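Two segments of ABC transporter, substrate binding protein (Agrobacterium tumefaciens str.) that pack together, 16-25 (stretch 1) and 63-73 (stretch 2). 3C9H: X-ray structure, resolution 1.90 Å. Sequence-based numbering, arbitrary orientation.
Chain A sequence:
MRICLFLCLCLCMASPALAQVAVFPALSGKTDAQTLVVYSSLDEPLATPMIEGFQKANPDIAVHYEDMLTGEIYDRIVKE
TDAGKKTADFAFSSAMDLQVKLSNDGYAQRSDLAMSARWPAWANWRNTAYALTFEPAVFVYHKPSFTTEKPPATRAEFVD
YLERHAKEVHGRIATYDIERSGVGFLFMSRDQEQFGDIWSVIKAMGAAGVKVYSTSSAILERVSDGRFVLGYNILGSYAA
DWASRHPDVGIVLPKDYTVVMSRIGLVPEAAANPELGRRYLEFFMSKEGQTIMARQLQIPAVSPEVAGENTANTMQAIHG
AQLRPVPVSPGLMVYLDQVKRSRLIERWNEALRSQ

Stretch 1 (16-25) PALAQVAVFP
Stretch 2 63-73: VHYEDMLTGEI

The contact between these two segments is a two-stranded antiparallel pairing, held by backbone hydrogen bonds and extended past one end by water bridges to the start of a helix. The strand through residues 20-24 runs at 162° to the strand through 63-67, their axes approaching to 4.7 Å, with phi near -90° to -130° and psi between 100° and 135°.

Such pairing alternates two kinds of residue pair. In the hydrogen-bonded pairs each residue both donates and accepts: Gln20 N to Asp67 O and Asp67 N to Gln20 O are both 2.9 Å, as are Ala22 N to Tyr65 O and Tyr65 N to Ala22 O; Phe24 N to Val63 O is 2.8 Å and Val63 N to Phe24 O 2.9 Å. The CA atoms of Gln20 and Asp67 lie 5.1 Å apart, those of Ala22 and Tyr65 5.2 Å, and those of Phe24 and Val63 5.0 Å. In the intervening, non-hydrogen-bonded pairs the CA atoms come closer, 4.5 Å between Val21 CA and Glu66 CA and 4.6 Å between Val23 CA and His64 CA, and Val21 CA lies 3.4 Å from Tyr65 O in a CA-H...O contact.

Side chains alternate accordingly. One face carries Gln20, Ala22, Phe24, Val63, Tyr65 and Asp67. Here Phe24 (chi1 m, chi2 -106°) meets Val63 (t), CB to CB 4.3 Å, and its CE2 reaches 4.4 Å from CB of Tyr65 (t, chi2 88°). The other face bears Val21 and Val23, both t, with His64 (t) and Glu66 (m); Val21 CG2 is 3.8 Å from Glu66 CD.

Beyond the ladder, Ala19 CB packs 4.3 Å from CB of Met68 (p, t, p). Leu69 is the N-cap residue, its O accepting from Ile73 N at 3.0 Å. One water links Leu18 O (2.8 Å) to Leu69 N (2.9 Å); another donates to Glu72 OE2 (3.0 Å) and weakly to Leu18 O (3.4 Å). The CA-to-CB bond of Glu72 points toward stretch 1, and with chi1 t, chi2 p and chi3 22° its OE2 lies 3.2 Å from Ala17 CB.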

# COMPACT_ATOMS: atom_id res chain seq x y z
N PRO A 16 11.73 -18.73 2.03
CA PRO A 16 12.51 -17.79 2.81
C PRO A 16 11.85 -16.41 2.97
O PRO A 16 11.12 -15.95 2.07
CB PRO A 16 13.79 -17.64 1.99
CG PRO A 16 13.49 -18.22 0.63
CD PRO A 16 12.08 -18.67 0.61
N ALA A 17 12.13 -15.77 4.11
CA ALA A 17 11.74 -14.37 4.38
C ALA A 17 12.76 -13.44 3.72
O ALA A 17 13.95 -13.53 4.02
CB ALA A 17 11.70 -14.11 5.87
N LEU A 18 12.29 -12.54 2.84
CA LEU A 18 13.16 -11.66 2.05
C LEU A 18 13.10 -10.19 2.47
O LEU A 18 12.08 -9.70 2.98
CB LEU A 18 12.77 -11.72 0.59
CG LEU A 18 12.65 -13.10 -0.03
CD1 LEU A 18 12.15 -12.96 -1.44
CD2 LEU A 18 14.01 -13.79 -0.04
N ALA A 19 14.19 -9.48 2.21
CA ALA A 19 14.28 -8.06 2.46
C ALA A 19 15.36 -7.46 1.55
O ALA A 19 16.42 -8.08 1.36
CB ALA A 19 14.56 -7.80 3.92
N GLN A 20 15.09 -6.30 0.98
CA GLN A 20 16.14 -5.53 0.33
C GLN A 20 16.55 -4.49 1.37
O GLN A 20 15.74 -3.64 1.79
CB GLN A 20 15.69 -4.84 -0.96
CG GLN A 20 14.82 -5.67 -1.89
CD GLN A 20 15.56 -6.72 -2.72
OE1 GLN A 20 16.79 -6.69 -2.89
NE2 GLN A 20 14.78 -7.66 -3.29
N VAL A 21 17.80 -4.59 1.81
CA VAL A 21 18.33 -3.72 2.82
C VAL A 21 19.19 -2.63 2.19
O VAL A 21 20.06 -2.93 1.35
CB VAL A 21 19.16 -4.52 3.83
CG1 VAL A 21 19.73 -3.59 4.89
CG2 VAL A 21 18.32 -5.63 4.46
N ALA A 22 18.94 -1.39 2.60
CA ALA A 22 19.74 -0.24 2.21
C ALA A 22 20.17 0.51 3.46
O ALA A 22 19.33 0.91 4.28
CB ALA A 22 18.90 0.68 1.30
N VAL A 23 21.48 0.74 3.60
CA VAL A 23 22.03 1.39 4.78
C VAL A 23 22.58 2.78 4.42
O VAL A 23 23.51 2.91 3.62
CB VAL A 23 23.11 0.53 5.49
CG1 VAL A 23 23.65 1.24 6.71
CG2 VAL A 23 22.54 -0.83 5.90
N PHE A 24 21.99 3.81 5.01
CA PHE A 24 22.37 5.21 4.77
C PHE A 24 23.20 5.76 5.96
O PHE A 24 22.66 6.00 7.04
CB PHE A 24 21.12 6.07 4.57
CG PHE A 24 20.27 5.67 3.39
CD1 PHE A 24 20.27 6.43 2.24
CD2 PHE A 24 19.44 4.56 3.46
CE1 PHE A 24 19.48 6.08 1.19
CE2 PHE A 24 18.66 4.21 2.41
CZ PHE A 24 18.68 4.95 1.27
N PRO A 25 24.50 5.99 5.76
CA PRO A 25 25.32 6.53 6.86
C PRO A 25 24.89 7.91 7.30
O PRO A 25 24.32 8.65 6.49
CB PRO A 25 26.72 6.59 6.26
CG PRO A 25 26.69 5.63 5.15
CD PRO A 25 25.32 5.75 4.56
N VAL A 63 20.46 5.42 8.87
CA VAL A 63 19.16 4.77 8.59
C VAL A 63 19.39 3.41 7.94
O VAL A 63 19.98 3.31 6.87
CB VAL A 63 18.26 5.63 7.69
CG1 VAL A 63 16.94 4.91 7.38
CG2 VAL A 63 18.00 6.98 8.33
N HIS A 64 18.91 2.37 8.61
CA HIS A 64 18.93 1.01 8.13
C HIS A 64 17.51 0.65 7.65
O HIS A 64 16.59 0.38 8.46
CB HIS A 64 19.39 0.12 9.28
CG HIS A 64 19.53 -1.32 8.92
ND1 HIS A 64 18.47 -2.08 8.48
CD2 HIS A 64 20.58 -2.16 9.02
CE1 HIS A 64 18.88 -3.32 8.27
NE2 HIS A 64 20.15 -3.40 8.61
N TYR A 65 17.33 0.68 6.33
CA TYR A 65 16.02 0.59 5.72
C TYR A 65 15.83 -0.78 5.11
O TYR A 65 16.54 -1.13 4.18
CB TYR A 65 15.84 1.67 4.64
CG TYR A 65 14.44 1.78 4.08
CD1 TYR A 65 13.49 2.62 4.69
CD2 TYR A 65 14.05 1.06 2.93
CE1 TYR A 65 12.19 2.76 4.16
CE2 TYR A 65 12.74 1.19 2.41
CZ TYR A 65 11.82 2.04 3.04
OH TYR A 65 10.52 2.17 2.53
N GLU A 66 14.86 -1.53 5.63
CA GLU A 66 14.50 -2.83 5.10
C GLU A 66 13.15 -2.81 4.40
O GLU A 66 12.10 -2.62 5.01
CB GLU A 66 14.50 -3.91 6.21
CG GLU A 66 15.75 -3.92 7.05
CD GLU A 66 16.15 -5.31 7.56
OE1 GLU A 66 15.62 -6.34 7.06
OE2 GLU A 66 17.02 -5.37 8.46
N ASP A 67 13.22 -3.05 3.09
CA ASP A 67 12.09 -3.07 2.18
C ASP A 67 11.67 -4.53 2.09
O ASP A 67 12.40 -5.39 1.60
CB ASP A 67 12.55 -2.45 0.84
CG ASP A 67 11.56 -2.61 -0.30
OD1 ASP A 67 10.48 -3.24 -0.16
OD2 ASP A 67 11.87 -2.07 -1.38
N MET A 68 10.46 -4.80 2.55
CA MET A 68 9.94 -6.13 2.63
C MET A 68 8.43 -6.17 2.41
O MET A 68 7.74 -5.14 2.51
CB MET A 68 10.35 -6.77 3.97
CG MET A 68 9.62 -6.31 5.22
SD MET A 68 10.30 -6.90 6.83
CE MET A 68 11.77 -5.93 6.87
N LEU A 69 7.92 -7.35 2.13
CA LEU A 69 6.46 -7.55 1.96
C LEU A 69 5.72 -7.28 3.26
O LEU A 69 6.25 -7.53 4.36
CB LEU A 69 6.15 -8.95 1.46
CG LEU A 69 6.56 -9.31 0.03
CD1 LEU A 69 6.38 -10.83 -0.19
CD2 LEU A 69 5.75 -8.51 -1.01
N THR A 70 4.49 -6.79 3.15
CA THR A 70 3.67 -6.41 4.31
C THR A 70 3.50 -7.58 5.31
O THR A 70 3.59 -7.41 6.52
CB THR A 70 2.30 -5.86 3.84
OG1 THR A 70 1.68 -6.80 2.93
CG2 THR A 70 2.43 -4.49 3.15
N GLY A 71 3.28 -8.77 4.78
CA GLY A 71 3.11 -9.98 5.61
C GLY A 71 4.36 -10.35 6.38
O GLY A 71 4.28 -10.93 7.47
N GLU A 72 5.51 -10.01 5.83
CA GLU A 72 6.79 -10.23 6.46
C GLU A 72 7.09 -9.22 7.55
O GLU A 72 7.70 -9.57 8.58
CB GLU A 72 7.89 -10.23 5.40
CG GLU A 72 9.30 -10.48 5.95
CD GLU A 72 9.45 -11.74 6.80
OE1 GLU A 72 8.64 -12.69 6.69
OE2 GLU A 72 10.43 -11.78 7.57
N ILE A 73 6.66 -7.97 7.35
CA ILE A 73 6.76 -6.96 8.40
C ILE A 73 6.04 -7.49 9.63
O ILE A 73 6.61 -7.51 10.70
CB ILE A 73 6.17 -5.61 8.00
CG1 ILE A 73 6.98 -4.98 6.85
CG2 ILE A 73 6.13 -4.66 9.20
CD1 ILE A 73 6.31 -3.74 6.17
O HOH W 1 9.56 -9.76 1.82
O HOH W 2 12.47 -10.06 6.30